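Long-range contacts in trichothecene 3-O-acetyltransferase (Gibberella zeae, PDB 2RKV), which acetylates trichothecene mycotoxins such as T-2 at their 3-hydroxyl, probably taking the acetyl group from acetyl-coenzyme A, as a member of the BAHD superfamily: residues A158-G163 with D294-M299; L190-I195 with N304-L309; S378-V383 with L411-P416. All coordinates share one frame; numbering follows the deposited sequence.

Interaction 1: A158-G163 with D294-M299. With COA (coenzyme A), chain B.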
loop_
_atom_site.group_PDB
_atom_site.type_symbol
_atom_site.label_atom_id
_atom_site.label_comp_id
_atom_site.label_asym_id
_atom_site.label_seq_id
_atom_site.Cartn_x
_atom_site.Cartn_y
_atom_site.Cartn_z
ATOM N N ALA A 158 5.889 -4.916 -9.844
ATOM C CA ALA A 158 4.842 -5.421 -10.744
ATOM C C ALA A 158 3.468 -4.825 -10.484
ATOM O O ALA A 158 2.602 -4.851 -11.363
ATOM C CB ALA A 158 4.765 -6.941 -10.662
ATOM N N MET A 159 3.251 -4.295 -9.282
ATOM C CA MET A 159 1.930 -3.768 -8.938
ATOM C C MET A 159 1.952 -2.858 -7.730
ATOM O O MET A 159 2.646 -3.136 -6.756
ATOM C CB MET A 159 0.933 -4.914 -8.687
ATOM C CG MET A 159 1.267 -5.817 -7.495
ATOM S SD MET A 159 0.228 -7.310 -7.445
ATOM C CE MET A 159 1.006 -8.251 -8.759
ATOM N N ASP A 160 1.179 -1.775 -7.806
ATOM C CA ASP A 160 0.829 -1.021 -6.608
ATOM C C ASP A 160 -0.417 -1.682 -5.998
ATOM O O ASP A 160 -0.895 -2.711 -6.511
ATOM C CB ASP A 160 0.620 0.474 -6.935
ATOM C CG ASP A 160 -0.368 0.703 -8.081
ATOM O OD1 ASP A 160 -1.308 -0.108 -8.237
ATOM O OD2 ASP A 160 -0.227 1.712 -8.814
ATOM N N MET A 161 -0.947 -1.133 -4.908
ATOM C CA MET A 161 -2.107 -1.770 -4.279
ATOM C C MET A 161 -3.375 -1.683 -5.139
ATOM O O MET A 161 -4.249 -2.554 -5.055
ATOM C CB MET A 161 -2.341 -1.245 -2.855
ATOM C CG MET A 161 -3.565 -1.833 -2.174
ATOM S SD MET A 161 -3.552 -3.643 -2.126
ATOM C CE MET A 161 -2.803 -3.926 -0.518
ATOM N N VAL A 162 -3.477 -0.647 -5.976
ATOM C CA VAL A 162 -4.621 -0.547 -6.892
ATOM C C VAL A 162 -4.546 -1.712 -7.895
ATOM O O VAL A 162 -5.544 -2.398 -8.135
ATOM C CB VAL A 162 -4.685 0.819 -7.604
ATOM C CG1 VAL A 162 -5.753 0.834 -8.715
ATOM C CG2 VAL A 162 -4.970 1.930 -6.565
ATOM N N GLY A 163 -3.351 -1.947 -8.435
ATOM C CA GLY A 163 -3.140 -3.073 -9.351
ATOM C C GLY A 163 -3.353 -4.406 -8.647
ATOM O O GLY A 163 -3.973 -5.328 -9.191
ATOM N N ASP A 294 -2.559 7.353 -6.642
ATOM C CA ASP A 294 -2.808 6.559 -7.845
ATOM C C ASP A 294 -2.809 7.508 -9.029
ATOM O O ASP A 294 -3.579 8.486 -9.054
ATOM C CB ASP A 294 -4.161 5.837 -7.717
ATOM C CG ASP A 294 -4.567 5.064 -8.981
ATOM O OD1 ASP A 294 -3.719 4.836 -9.875
ATOM O OD2 ASP A 294 -5.758 4.668 -9.046
ATOM N N ALA A 295 -1.936 7.229 -9.999
ATOM C CA ALA A 295 -1.779 8.081 -11.171
ATOM C C ALA A 295 -2.642 7.636 -12.354
ATOM O O ALA A 295 -2.638 8.283 -13.404
ATOM C CB ALA A 295 -0.309 8.173 -11.576
ATOM N N ARG A 296 -3.388 6.543 -12.184
ATOM C CA ARG A 296 -4.232 6.044 -13.279
ATOM C C ARG A 296 -5.214 7.105 -13.805
ATOM O O ARG A 296 -5.264 7.341 -15.014
ATOM C CB ARG A 296 -4.970 4.759 -12.893
ATOM C CG ARG A 296 -4.087 3.509 -12.853
ATOM C CD ARG A 296 -4.819 2.393 -12.110
ATOM N NE ARG A 296 -3.987 1.203 -11.899
ATOM C CZ ARG A 296 -2.956 1.126 -11.063
ATOM N NH1 ARG A 296 -2.603 2.183 -10.319
ATOM N NH2 ARG A 296 -2.291 -0.021 -10.952
ATOM N N PRO A 297 -5.984 7.754 -12.908
ATOM C CA PRO A 297 -6.943 8.764 -13.397
ATOM C C PRO A 297 -6.289 9.902 -14.199
ATOM O O PRO A 297 -6.757 10.224 -15.294
ATOM C CB PRO A 297 -7.597 9.279 -12.114
ATOM C CG PRO A 297 -7.440 8.147 -11.133
ATOM C CD PRO A 297 -6.077 7.595 -11.443
ATOM N N ALA A 298 -5.197 10.468 -13.688
ATOM C CA ALA A 298 -4.488 11.539 -14.397
ATOM C C ALA A 298 -3.958 11.075 -15.755
ATOM O O ALA A 298 -3.874 11.867 -16.696
ATOM C CB ALA A 298 -3.352 12.102 -13.539
ATOM N N MET A 299 -3.614 9.790 -15.852
ATOM C CA MET A 299 -3.046 9.234 -17.076
ATOM C C MET A 299 -4.116 8.706 -18.042
ATOM O O MET A 299 -3.795 8.285 -19.157
ATOM C CB MET A 299 -2.038 8.131 -16.722
ATOM C CG MET A 299 -0.837 8.030 -17.658
ATOM S SD MET A 299 0.217 9.512 -17.746
ATOM C CE MET A 299 0.322 10.041 -16.055
HETATM N N1A COA B . -17.824 19.184 -4.026
HETATM C C2A COA B . -17.505 18.628 -2.804
HETATM N N3A COA B . -16.721 17.493 -2.738
HETATM C C4A COA B . -16.265 16.934 -3.890
HETATM C C5A COA B . -16.574 17.486 -5.135
HETATM C C6A COA B . -17.368 18.628 -5.206
HETATM N N6A COA B . -17.887 19.006 -6.378
HETATM N N7A COA B . -15.985 16.725 -6.093
HETATM C C8A COA B . -15.318 15.714 -5.487
HETATM N N9A COA B . -15.484 15.833 -4.127
HETATM C C1B COA B . -14.976 14.926 -3.088
HETATM C C2B COA B . -15.763 13.633 -3.119
HETATM O O2B COA B . -16.991 13.769 -2.463
HETATM C C3B COA B . -14.809 12.707 -2.404
HETATM O O3B COA B . -14.813 13.011 -1.042
HETATM P P3B COA B . -15.406 11.993 0.026
HETATM O O7A COA B . -14.671 10.677 -0.125
HETATM O O8A COA B . -16.873 11.858 -0.292
HETATM O O9A COA B . -15.211 12.594 1.390
HETATM C C4B COA B . -13.462 13.202 -2.853
HETATM O O4B COA B . -13.633 14.535 -3.317
HETATM C C5B COA B . -12.893 12.310 -3.928
HETATM O O5B COA B . -11.590 12.791 -4.006
HETATM P P1A COA B . -10.432 11.916 -4.657
HETATM O O1A COA B . -10.931 11.226 -5.924
HETATM O O2A COA B . -9.225 12.798 -4.875
HETATM O O3A COA B . -10.187 10.694 -3.656
HETATM P P2A COA B . -9.827 10.761 -2.105
HETATM O O4A COA B . -10.760 9.822 -1.376
HETATM O O5A COA B . -9.758 12.160 -1.563
HETATM O O6A COA B . -8.355 10.153 -2.080
HETATM C CBP COA B . -6.120 9.875 -2.834
HETATM C CCP COA B . -7.240 10.878 -2.566
HETATM C CDP COA B . -5.764 9.153 -1.532
HETATM C CEP COA B . -4.875 10.626 -3.301
HETATM C CAP COA B . -6.634 8.895 -3.900
HETATM O OAP COA B . -6.953 9.570 -5.101
HETATM C C9P COA B . -5.626 7.843 -4.228
HETATM O O9P COA B . -4.696 8.091 -5.242
HETATM N N8P COA B . -5.701 6.730 -3.510
HETATM C C7P COA B . -4.777 5.635 -3.668
HETATM C C6P COA B . -3.455 5.953 -2.986
HETATM C C5P COA B . -2.586 4.745 -3.173
HETATM O O5P COA B . -2.470 4.236 -4.308
HETATM N N4P COA B . -1.988 4.281 -2.084
#
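R296 meets D160, the aspartate that ends the HXXXD motif of the BAHD acyltransferases, tip to tip. From R296 CB the side chain sets out with CG anti to the carbonyl carbon (chi1 -74°), then runs extended to NE, which carries the guanidinium across to the other segment. R296 CD is the first atom to touch, 3.9 Å from V162 CG1. The same methyl lies over one face of the guanidinium, 3.7 Å from R296 NE, an apolar lid on a flat cation. At the tip the grip is end-on. R296 NH1 gives a nearly straight bond (167°) of 2.9 Å to the syn lone pair of D160 OD2, while R296 NH2 reaches D160 OD1 by a more bent bond of 2.9 Å, in keeping with carboxylate and guanidinium planes turned 50° apart. D160 OD1 also caps the helix, accepting from G163 N at 2.8 Å. R296 NH1 has a second carboxylate in D294 OD1, 2.9 Å away; R296 N and NH1 reach that oxygen from opposite faces of the D294 carboxylate. Arginine suits a place between two acids, having several N-H groups in one plane. D294 N holds coenzyme A through O9P at 2.7 Å. The network thus ties the start of helix 161-176, just after strand 147-155, to the end of strand 286-294, with helix 340-356 packed on A295.

Interaction 2: L190-I195 with N304-L309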
loop_
_atom_site.group_PDB
_atom_site.type_symbol
_atom_site.label_atom_id
_atom_site.label_comp_id
_atom_site.label_asym_id
_atom_site.label_seq_id
_atom_site.Cartn_x
_atom_site.Cartn_y
_atom_site.Cartn_z
ATOM N N LEU A 190 -2.709 -4.533 -21.145
ATOM C CA LEU A 190 -2.120 -3.308 -21.676
ATOM C C LEU A 190 -0.599 -3.377 -21.594
ATOM O O LEU A 190 -0.040 -3.845 -20.599
ATOM C CB LEU A 190 -2.621 -2.082 -20.908
ATOM C CG LEU A 190 -4.110 -1.744 -21.018
ATOM C CD1 LEU A 190 -4.438 -0.635 -20.035
ATOM C CD2 LEU A 190 -4.489 -1.340 -22.447
ATOM N N ASP A 191 0.068 -2.911 -22.644
ATOM C CA ASP A 191 1.519 -2.796 -22.615
ATOM C C ASP A 191 1.919 -1.784 -21.539
ATOM O O ASP A 191 1.338 -0.695 -21.446
ATOM C CB ASP A 191 2.057 -2.373 -23.976
ATOM C CG ASP A 191 3.536 -2.678 -24.138
ATOM O OD1 ASP A 191 4.010 -3.717 -23.621
ATOM O OD2 ASP A 191 4.225 -1.872 -24.786
ATOM N N ARG A 192 2.908 -2.148 -20.732
ATOM C CA ARG A 192 3.289 -1.326 -19.581
ATOM C C ARG A 192 4.346 -0.294 -19.937
ATOM O O ARG A 192 4.302 0.819 -19.433
ATOM C CB ARG A 192 3.813 -2.184 -18.430
ATOM C CG ARG A 192 2.935 -3.375 -18.104
ATOM C CD ARG A 192 3.281 -3.947 -16.746
ATOM N NE ARG A 192 2.365 -5.025 -16.385
ATOM C CZ ARG A 192 2.234 -5.503 -15.149
ATOM N NH1 ARG A 192 2.978 -5.007 -14.159
ATOM N NH2 ARG A 192 1.365 -6.477 -14.905
ATOM N N LYS A 193 5.304 -0.668 -20.784
ATOM C CA LYS A 193 6.476 0.189 -21.007
ATOM C C LYS A 193 6.151 1.497 -21.726
ATOM O O LYS A 193 6.963 2.419 -21.735
ATOM C CB LYS A 193 7.599 -0.566 -21.725
ATOM C CG LYS A 193 7.310 -0.918 -23.177
ATOM C CD LYS A 193 8.451 -1.735 -23.807
ATOM C CE LYS A 193 9.684 -0.898 -24.113
ATOM N NZ LYS A 193 10.794 -1.729 -24.708
ATOM N N THR A 194 4.958 1.577 -22.306
ATOM C CA THR A 194 4.546 2.777 -23.043
ATOM C C THR A 194 3.374 3.503 -22.378
ATOM O O THR A 194 2.890 4.512 -22.902
ATOM C CB THR A 194 4.159 2.437 -24.496
ATOM O OG1 THR A 194 3.082 1.493 -24.481
ATOM C CG2 THR A 194 5.361 1.860 -25.264
ATOM N N ILE A 195 2.934 3.016 -21.218
ATOM C CA ILE A 195 1.689 3.513 -20.612
ATOM C C ILE A 195 1.786 4.942 -20.048
ATOM O O ILE A 195 0.766 5.619 -19.869
ATOM C CB ILE A 195 1.106 2.509 -19.573
ATOM C CG1 ILE A 195 -0.426 2.647 -19.527
ATOM C CG2 ILE A 195 1.789 2.656 -18.189
ATOM C CD1 ILE A 195 -1.155 1.493 -18.864
ATOM N N ASN A 304 -8.766 -0.871 -13.644
ATOM C CA ASN A 304 -8.454 -2.296 -13.710
ATOM C C ASN A 304 -7.040 -2.605 -14.198
ATOM O O ASN A 304 -6.666 -3.775 -14.293
ATOM C CB ASN A 304 -9.500 -3.047 -14.545
ATOM C CG ASN A 304 -10.852 -3.094 -13.867
ATOM O OD1 ASN A 304 -10.939 -3.142 -12.636
ATOM N ND2 ASN A 304 -11.921 -3.058 -14.664
ATOM N N TYR A 305 -6.254 -1.573 -14.510
ATOM C CA TYR A 305 -4.858 -1.789 -14.905
ATOM C C TYR A 305 -4.079 -2.339 -13.705
ATOM O O TYR A 305 -4.049 -1.710 -12.647
ATOM C CB TYR A 305 -4.222 -0.498 -15.407
ATOM C CG TYR A 305 -2.762 -0.637 -15.746
ATOM C CD1 TYR A 305 -2.363 -1.466 -16.791
ATOM C CD2 TYR A 305 -1.782 0.063 -15.033
ATOM C CE1 TYR A 305 -1.036 -1.610 -17.119
ATOM C CE2 TYR A 305 -0.434 -0.070 -15.361
ATOM C CZ TYR A 305 -0.074 -0.900 -16.413
ATOM O OH TYR A 305 1.249 -1.057 -16.756
ATOM N N PRO A 306 -3.494 -3.541 -13.853
ATOM C CA PRO A 306 -2.915 -4.241 -12.706
ATOM C C PRO A 306 -1.475 -3.869 -12.350
ATOM O O PRO A 306 -0.892 -4.477 -11.441
ATOM C CB PRO A 306 -2.956 -5.700 -13.149
ATOM C CG PRO A 306 -2.664 -5.606 -14.637
ATOM C CD PRO A 306 -3.404 -4.346 -15.094
ATOM N N GLY A 307 -0.908 -2.887 -13.040
ATOM C CA GLY A 307 0.516 -2.593 -12.879
ATOM C C GLY A 307 0.833 -1.638 -11.744
ATOM O O GLY A 307 0.108 -1.570 -10.731
ATOM N N LEU A 308 1.931 -0.912 -11.937
ATOM C CA LEU A 308 2.427 0.076 -10.994
ATOM C C LEU A 308 2.326 1.442 -11.671
ATOM O O LEU A 308 3.081 1.762 -12.596
ATOM C CB LEU A 308 3.868 -0.268 -10.588
ATOM C CG LEU A 308 4.624 0.514 -9.502
ATOM C CD1 LEU A 308 4.912 1.959 -9.925
ATOM C CD2 LEU A 308 3.888 0.501 -8.196
ATOM N N LEU A 309 1.374 2.235 -11.212
ATOM C CA LEU A 309 1.131 3.549 -11.787
ATOM C C LEU A 309 0.723 4.458 -10.645
ATOM O O LEU A 309 -0.461 4.702 -10.394
ATOM C CB LEU A 309 0.057 3.485 -12.892
ATOM C CG LEU A 309 -0.245 4.774 -13.666
ATOM C CD1 LEU A 309 1.043 5.557 -13.960
ATOM C CD2 LEU A 309 -0.965 4.459 -14.963
HETATM O O HOH W 1 0.742 -6.782 -12.045
#
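The loop that leads into strand 310-318 is held here by a type I beta turn running from R192 to I195, and the chief contact is the ring of Y305 inserted among L190, R192 and I195. I195 CD1 sits over the centre of one face in a CH-pi contact, 3.6 Å from the Y305 ring centroid; I195 CG1 lies anti to the backbone N (chi1 -150°), which carries that methyl inward. G307 N lies over the opposite face, near the rim. L190 CD1 adds an apolar contact 3.9 Å from Y305 CD1, and R192 CG comes up at the ring edge, 3.2 Å from Y305 OH. The extended R192 chain then lays its guanidinium face against G307 CA, with NH1 3.7 Å from that CA; glycine suits the site, because a CB there would run into Y305 CE2. One water joins the segments, accepting from R192 NH2 at 2.9 Å and donating to P306 O at 2.9 Å. Y305 OH bonds to D8, R192 NH1 to A158 O, and W55 makes a cation-pi contact with R192. With no direct hydrogen bond between the two segments, the direct contact rests mainly on apolar packing, with one water as the polar link, while the polar tips of tyrosine and arginine serve third parts of the chain.

Interaction 3: S378-V383 with L411-P416. With ZBA (12,13-Epoxytrichothec-9-ene-3,4,8,15-tetrol-4,15-diacetate-8-isovalerate), chain D.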
loop_
_atom_site.group_PDB
_atom_site.type_symbol
_atom_site.label_atom_id
_atom_site.label_comp_id
_atom_site.label_asym_id
_atom_site.label_seq_id
_atom_site.Cartn_x
_atom_site.Cartn_y
_atom_site.Cartn_z
ATOM N N SER A 378 0.350 5.923 2.640
ATOM C CA SER A 378 -0.365 5.374 1.489
ATOM C C SER A 378 -1.755 4.924 1.885
ATOM O O SER A 378 -1.916 4.033 2.720
ATOM C CB SER A 378 0.392 4.214 0.845
ATOM O OG SER A 378 -0.323 3.727 -0.287
ATOM N N SER A 379 -2.760 5.542 1.270
ATOM C CA SER A 379 -4.139 5.199 1.553
ATOM C C SER A 379 -4.669 4.114 0.628
ATOM O O SER A 379 -4.713 4.286 -0.599
ATOM C CB SER A 379 -5.030 6.426 1.432
ATOM O OG SER A 379 -6.386 6.055 1.574
ATOM N N TRP A 380 -5.091 3.012 1.234
ATOM C CA TRP A 380 -5.762 1.938 0.506
ATOM C C TRP A 380 -7.269 2.009 0.704
ATOM O O TRP A 380 -7.992 1.049 0.409
ATOM C CB TRP A 380 -5.230 0.576 0.974
ATOM C CG TRP A 380 -3.754 0.389 0.780
ATOM C CD1 TRP A 380 -2.926 1.105 -0.049
ATOM C CD2 TRP A 380 -2.938 -0.613 1.396
ATOM N NE1 TRP A 380 -1.639 0.615 0.032
ATOM C CE2 TRP A 380 -1.622 -0.441 0.907
ATOM C CE3 TRP A 380 -3.191 -1.641 2.316
ATOM C CZ2 TRP A 380 -0.556 -1.259 1.313
ATOM C CZ3 TRP A 380 -2.128 -2.462 2.719
ATOM C CH2 TRP A 380 -0.828 -2.262 2.214
ATOM N N ALA A 381 -7.747 3.158 1.186
ATOM C CA ALA A 381 -9.143 3.304 1.611
ATOM C C ALA A 381 -10.166 2.910 0.546
ATOM O O ALA A 381 -11.215 2.352 0.872
ATOM C CB ALA A 381 -9.414 4.728 2.097
ATOM N N LYS A 382 -9.841 3.211 -0.707
ATOM C CA LYS A 382 -10.792 3.088 -1.815
ATOM C C LYS A 382 -10.703 1.764 -2.569
ATOM O O LYS A 382 -11.427 1.570 -3.542
ATOM C CB LYS A 382 -10.617 4.257 -2.792
ATOM N N VAL A 383 -9.809 0.867 -2.156
ATOM C CA VAL A 383 -9.722 -0.430 -2.849
ATOM C C VAL A 383 -10.875 -1.346 -2.435
ATOM O O VAL A 383 -11.517 -1.130 -1.396
ATOM C CB VAL A 383 -8.324 -1.103 -2.748
ATOM C CG1 VAL A 383 -7.241 -0.157 -3.269
ATOM C CG2 VAL A 383 -8.016 -1.565 -1.347
ATOM N N LEU A 411 6.266 5.672 8.435
ATOM C CA LEU A 411 5.474 4.989 7.411
ATOM C C LEU A 411 4.057 4.745 7.928
ATOM O O LEU A 411 3.862 4.329 9.079
ATOM C CB LEU A 411 6.129 3.662 7.013
ATOM C CG LEU A 411 5.488 2.863 5.874
ATOM C CD1 LEU A 411 5.424 3.677 4.582
ATOM C CD2 LEU A 411 6.286 1.571 5.673
ATOM N N MET A 412 3.057 4.990 7.077
ATOM C CA MET A 412 1.668 4.842 7.495
ATOM C C MET A 412 0.790 4.353 6.354
ATOM O O MET A 412 1.078 4.628 5.191
ATOM C CB MET A 412 1.112 6.168 8.016
ATOM C CG MET A 412 1.956 6.818 9.078
ATOM S SD MET A 412 1.221 8.367 9.624
ATOM C CE MET A 412 2.496 8.874 10.780
ATOM N N TYR A 413 -0.267 3.621 6.707
ATOM C CA TYR A 413 -1.282 3.169 5.746
ATOM C C TYR A 413 -2.696 3.439 6.240
ATOM O O TYR A 413 -2.953 3.442 7.452
ATOM C CB TYR A 413 -1.158 1.659 5.486
ATOM C CG TYR A 413 0.179 1.261 4.920
ATOM C CD1 TYR A 413 1.209 0.819 5.752
ATOM C CD2 TYR A 413 0.423 1.340 3.549
ATOM C CE1 TYR A 413 2.461 0.470 5.229
ATOM C CE2 TYR A 413 1.664 0.993 3.018
ATOM C CZ TYR A 413 2.678 0.553 3.864
ATOM O OH TYR A 413 3.908 0.218 3.328
ATOM N N PHE A 414 -3.617 3.663 5.301
ATOM C CA PHE A 414 -5.044 3.503 5.598
ATOM C C PHE A 414 -5.484 2.177 4.992
ATOM O O PHE A 414 -5.192 1.895 3.823
ATOM C CB PHE A 414 -5.919 4.608 4.991
ATOM C CG PHE A 414 -5.639 6.001 5.515
ATOM C CD1 PHE A 414 -4.912 6.207 6.681
ATOM C CD2 PHE A 414 -6.138 7.108 4.829
ATOM C CE1 PHE A 414 -4.680 7.504 7.155
ATOM C CE2 PHE A 414 -5.894 8.409 5.292
ATOM C CZ PHE A 414 -5.160 8.598 6.454
ATOM N N MET A 415 -6.191 1.376 5.779
ATOM C CA MET A 415 -6.770 0.132 5.270
ATOM C C MET A 415 -7.926 0.421 4.317
ATOM O O MET A 415 -8.451 1.540 4.297
ATOM C CB MET A 415 -7.267 -0.725 6.439
ATOM C CG MET A 415 -6.167 -1.150 7.429
ATOM S SD MET A 415 -4.796 -2.036 6.635
ATOM C CE MET A 415 -3.595 -0.725 6.415
ATOM N N PRO A 416 -8.320 -0.575 3.501
ATOM C CA PRO A 416 -9.570 -0.399 2.766
ATOM C C PRO A 416 -10.701 -0.060 3.748
ATOM O O PRO A 416 -10.821 -0.685 4.801
ATOM C CB PRO A 416 -9.777 -1.761 2.080
ATOM C CG PRO A 416 -8.387 -2.328 1.963
ATOM C CD PRO A 416 -7.659 -1.861 3.196
HETATM O O18 ZBA D . 9.781 2.910 3.067
HETATM C C44 ZBA D . 10.018 2.045 2.326
HETATM C C45 ZBA D . 11.369 1.542 1.966
HETATM C C46 ZBA D . 11.662 0.270 2.615
HETATM C C48 ZBA D . 11.594 0.406 4.047
HETATM C C47 ZBA D . 13.033 -0.303 2.425
HETATM O O17 ZBA D . 9.039 1.362 1.724
HETATM C C31 ZBA D . 7.664 1.537 2.101
HETATM C C30 ZBA D . 7.031 2.687 1.393
HETATM C C32 ZBA D . 7.019 0.224 1.862
HETATM C C39 ZBA D . 7.577 -0.903 2.701
HETATM C C33 ZBA D . 6.084 0.073 0.976
HETATM C C34 ZBA D . 5.536 1.164 0.138
HETATM O O10 ZBA D . 4.327 1.565 0.811
HETATM C C29 ZBA D . 6.460 2.391 0.007
HETATM C C38 ZBA D . 7.594 2.033 -0.947
HETATM O O12 ZBA D . 8.750 2.801 -0.653
HETATM C C40 ZBA D . 9.538 3.260 -1.611
HETATM C C41 ZBA D . 10.700 4.018 -1.013
HETATM O O13 ZBA D . 9.391 3.147 -2.732
HETATM C C28 ZBA D . 5.626 3.610 -0.574
HETATM C C37 ZBA D . 6.478 4.851 -0.902
HETATM C C35 ZBA D . 4.510 3.891 0.424
HETATM C C25 ZBA D . 3.662 2.680 0.293
HETATM C C36 ZBA D . 4.424 4.914 1.427
HETATM O O11 ZBA D . 3.813 5.120 0.176
HETATM C C27 ZBA D . 4.760 3.129 -1.786
HETATM C C26 ZBA D . 3.467 2.604 -1.188
HETATM O O16 ZBA D . 3.144 1.314 -1.625
HETATM O O14 ZBA D . 4.447 4.312 -2.529
HETATM C C42 ZBA D . 4.181 4.378 -3.828
HETATM O O15 ZBA D . 3.928 5.400 -4.378
HETATM C C43 ZBA D . 4.188 3.072 -4.434
#
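The indole of W380 has Y413 over one face, with Y413 CD2 3.6 Å from W380 CZ2 near the rim; the two planes are inclined at 43°, an oblique pairing. At the edge of the Y413 ring lies the T-2 toxin, where Y413 OH donates to ZBA O10 at 2.9 Å. The F414 ring is met obliquely by S379 OG, 3.4 Å from F414 CD2. The strands that carry these groups, 375-379 and 411-414, run parallel in the centre of a seven-stranded mixed sheet. S378 N donates to M412 O at 3.0 Å, F414 N to S378 O, and W380 N to F414 O at 2.8 Å. Side chains alternate accordingly: S378 and Y413 share the face that carries the toxin, and small S378 lets its CB lie 3.6 Å from ZBA O11, whereas S379 and F414 share the other, where F414 packs on helix 261-277. S379 OG, anti to the backbone N (chi1 174°), accepts from A381 N in an ST turn and also bonds to D262; S379 O binds coenzyme A. Past the strand ends the chains stay together through CA-H...O contacts, and V383 CG2 presses tightly on P416 CG at 3.4 Å.

Overall arrangement
Interaction 3 lies nearest the middle of the chain, its centre about 6 Å from the chain centre, interaction 1 about 11 Å and interaction 2 about 17 Å. All three are buried, yet only interaction 2 lacks helix and strand altogether, with D191, K193 and T194 exposed beside it. Interactions 1 and 3 involve adjacent parallel strands of one sheet, 286-294 and 375-379; interaction 2 holds the loop entering its edge strand 310-318. Chemistry follows place: backbone pairing in interaction 3, buried charges in interaction 1, loop packing in interaction 2. Interactions 1 and 2 alternate along the chain and also touch: D160 OD2 accepts from L309 N. M161 packs on W380, joining interactions 1 and 3; interactions 2 and 3 do not touch.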